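Thymidylate kinase (Ehrlichia chaffeensis, PDB 3LD9) probably phosphorylates dTMP to dTDP with ATP as phosphate donor, a step shared by the de novo and salvage routes to dTTP. Local coordinates at residues Cys131-Ile134 with Asp135-Asp139. Sequence-based numbering, arbitrary orientation.
Sequences CSLI and DQLND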
ATOM      1  N   CYS A 131     -27.565  13.927  -3.383  1.00 37.99           N
ATOM      2  CA  CYS A 131     -27.321  13.334  -2.073  1.00 38.22           C
ATOM      3  C   CYS A 131     -27.691  11.850  -1.986  1.00 38.13           C
ATOM      4  O   CYS A 131     -26.993  11.100  -1.299  1.00 37.70           O
ATOM      5  CB  CYS A 131     -28.020  14.130  -0.968  1.00 39.19           C
ATOM      6  SG  CYS A 131     -27.178  15.680  -0.711  1.00 40.10           S
ATOM      7  N   SER A 132     -28.737  11.423  -2.691  1.00 39.03           N
ATOM      8  CA  SER A 132     -29.137  10.029  -2.633  1.00 39.17           C
ATOM      9  C   SER A 132     -28.090   9.157  -3.292  1.00 37.31           C
ATOM     10  O   SER A 132     -27.792   8.079  -2.782  1.00 37.42           O
ATOM     11  CB  SER A 132     -30.524   9.810  -3.244  1.00 41.34           C
ATOM     12  OG  SER A 132     -30.480   9.936  -4.648  1.00 44.58           O
ATOM     13  N   LEU A 133     -27.479   9.631  -4.383  1.00 35.94           N
ATOM     14  CA  LEU A 133     -26.355   8.918  -4.998  1.00 32.95           C
ATOM     15  C   LEU A 133     -25.172   8.776  -4.050  1.00 31.38           C
ATOM     16  O   LEU A 133     -24.525   7.700  -3.981  1.00 30.59           O
ATOM     17  CB  LEU A 133     -25.910   9.623  -6.281  1.00 32.90           C
ATOM     18  CG  LEU A 133     -24.539   9.300  -6.892  1.00 30.75           C
ATOM     19  CD1 LEU A 133     -24.469   7.839  -7.356  1.00 30.38           C
ATOM     20  CD2 LEU A 133     -24.257  10.254  -8.047  1.00 31.25           C
ATOM     21  N   ILE A 134     -24.866   9.855  -3.328  1.00 30.35           N
ATOM     22  CA  ILE A 134     -23.741   9.887  -2.393  1.00 28.26           C
ATOM     23  C   ILE A 134     -24.020   8.949  -1.221  1.00 28.21           C
ATOM     24  O   ILE A 134     -23.121   8.229  -0.791  1.00 26.72           O
ATOM     25  CB  ILE A 134     -23.460  11.340  -1.902  1.00 28.69           C
ATOM     26  CG1 ILE A 134     -23.016  12.207  -3.084  1.00 27.76           C
ATOM     27  CG2 ILE A 134     -22.424  11.356  -0.787  1.00 26.73           C
ATOM     28  CD1 ILE A 134     -22.785  13.663  -2.762  1.00 27.51           C
ATOM     29  N   ASP A 135     -25.266   8.933  -0.712  1.00 29.22           N
ATOM     30  CA  ASP A 135     -25.642   7.928   0.280  1.00 30.01           C
ATOM     31  C   ASP A 135     -25.406   6.485  -0.214  1.00 29.38           C
ATOM     32  O   ASP A 135     -24.872   5.637   0.519  1.00 28.48           O
ATOM     33  CB  ASP A 135     -27.107   8.086   0.715  1.00 31.86           C
ATOM     34  CG  ASP A 135     -27.315   9.223   1.691  1.00 34.34           C
ATOM     35  OD1 ASP A 135     -28.485   9.653   1.798  1.00 40.77           O
ATOM     36  OD2 ASP A 135     -26.342   9.675   2.359  1.00 34.36           O
ATOM     37  N   GLN A 136     -25.816   6.223  -1.450  1.00 29.87           N
ATOM     38  CA  GLN A 136     -25.667   4.902  -2.044  1.00 30.59           C
ATOM     39  C   GLN A 136     -24.182   4.522  -2.191  1.00 28.56           C
ATOM     40  O   GLN A 136     -23.821   3.395  -1.913  1.00 28.32           O
ATOM     41  CB  GLN A 136     -26.352   4.813  -3.419  1.00 31.17           C
ATOM     42  CG  GLN A 136     -27.887   4.855  -3.417  1.00 36.43           C
ATOM     43  CD  GLN A 136     -28.456   4.894  -4.841  1.00 40.95           C
ATOM     44  OE1 GLN A 136     -27.724   4.708  -5.823  1.00 42.76           O
ATOM     45  NE2 GLN A 136     -29.759   5.130  -4.957  1.00 46.41           N
ATOM     46  N   LEU A 137     -23.361   5.460  -2.657  1.00 27.51           N
ATOM     47  CA  LEU A 137     -21.945   5.232  -2.858  1.00 26.36           C
ATOM     48  C   LEU A 137     -21.244   4.930  -1.539  1.00 26.32           C
ATOM     49  O   LEU A 137     -20.468   3.992  -1.445  1.00 25.64           O
ATOM     50  CB  LEU A 137     -21.312   6.435  -3.547  1.00 25.86           C
ATOM     51  CG  LEU A 137     -21.635   6.574  -5.043  1.00 26.10           C
ATOM     52  CD1 LEU A 137     -21.091   7.905  -5.607  1.00 22.96           C
ATOM     53  CD2 LEU A 137     -21.103   5.395  -5.807  1.00 23.49           C
ATOM     54  N   ASN A 138     -21.558   5.714  -0.505  1.00 26.99           N
ATOM     55  CA  ASN A 138     -21.074   5.454   0.835  1.00 26.57           C
ATOM     56  C   ASN A 138     -21.517   4.090   1.357  1.00 27.51           C
ATOM     57  O   ASN A 138     -20.691   3.350   1.891  1.00 26.78           O
ATOM     58  CB  ASN A 138     -21.510   6.556   1.810  1.00 27.34           C
ATOM     59  CG  ASN A 138     -20.684   7.821   1.679  1.00 26.63           C
ATOM     60  OD1 ASN A 138     -19.517   7.788   1.271  1.00 25.76           O
ATOM     61  ND2 ASN A 138     -21.288   8.953   2.043  1.00 27.33           N
ATOM     62  N   ASP A 139     -22.794   3.729   1.202  1.00 28.83           N
ATOM     63  CA  ASP A 139     -23.229   2.419   1.704  1.00 29.66           C
ATOM     64  C   ASP A 139     -22.641   1.277   0.897  1.00 28.90           C
ATOM     65  O   ASP A 139     -22.542   0.157   1.391  1.00 28.31           O
ATOM     66  CB  ASP A 139     -24.748   2.247   1.724  1.00 32.45           C
ATOM     67  CG  ASP A 139     -25.178   1.028   2.577  1.00 36.92           C
ATOM     68  OD1 ASP A 139     -26.034   0.262   2.114  1.00 43.45           O
ATOM     69  OD2 ASP A 139     -24.622   0.810   3.700  1.00 41.71           O
TER
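Leu133 and Leu137, one helical turn apart on helix 131-141, carry the apolar part of this local contact. Their side chains slant across each other, and the CD1 methyl of Leu133 lies 3.8 Å from CD1 of Leu137. The two reach that meeting by different torsions: Leu133 sends CG anti to its own nitrogen (chi1 164°), whereas CG of Leu137 stands beside its nitrogen and passes 3.3 Å from Leu133 O. Leucine suits both places, since its branched, apolar end can meet the neighbouring turn and a second subunit alike: Leu133 packs on Leu140 of that subunit and Leu137 on its Leu137.

A second pair sits on the side turned to the protein interior. Ile134 and Asn138 project in much the same direction from successive turns, with Ile134 CG2 3.9 Å from Asn138 ND2. Ile134 packs against Leu85 of helix 81-105 and Ile120 of helix 116-126. The buried amide of Asn138 has a polar partner there, since its OD1 accepts a hydrogen bond from Arg92.

Backbone bonds of the i to i+4 kind join the turns. Asp135 N donates to Cys131 O at 2.8 Å, and Asn138 N to Ile134 O at 3.0 Å with a nearly straight N-H...O angle of 171°; Gln136 and Leu137 bond likewise to Ser132 and Leu133.

On the exposed side, Gln136 lays its CG 3.3 Å from Ser132 O, and the residue packs on Gln136 of the second subunit. Ser132 OG is hydrogen-bonded to Asp130 OD1, just before the helix, and the same oxygen accepts a weak hydrogen bond from Leu133 N, as suits a carboxylate at a helix N-terminus.

The chemistry is thus that of an amphipathic helix: aliphatic groups and an amide whose oxygen is held by Arg92 face neighbouring helices, leucines and Gln136 meet the partner subunit, and Ser132 and Asp135 take exposed positions.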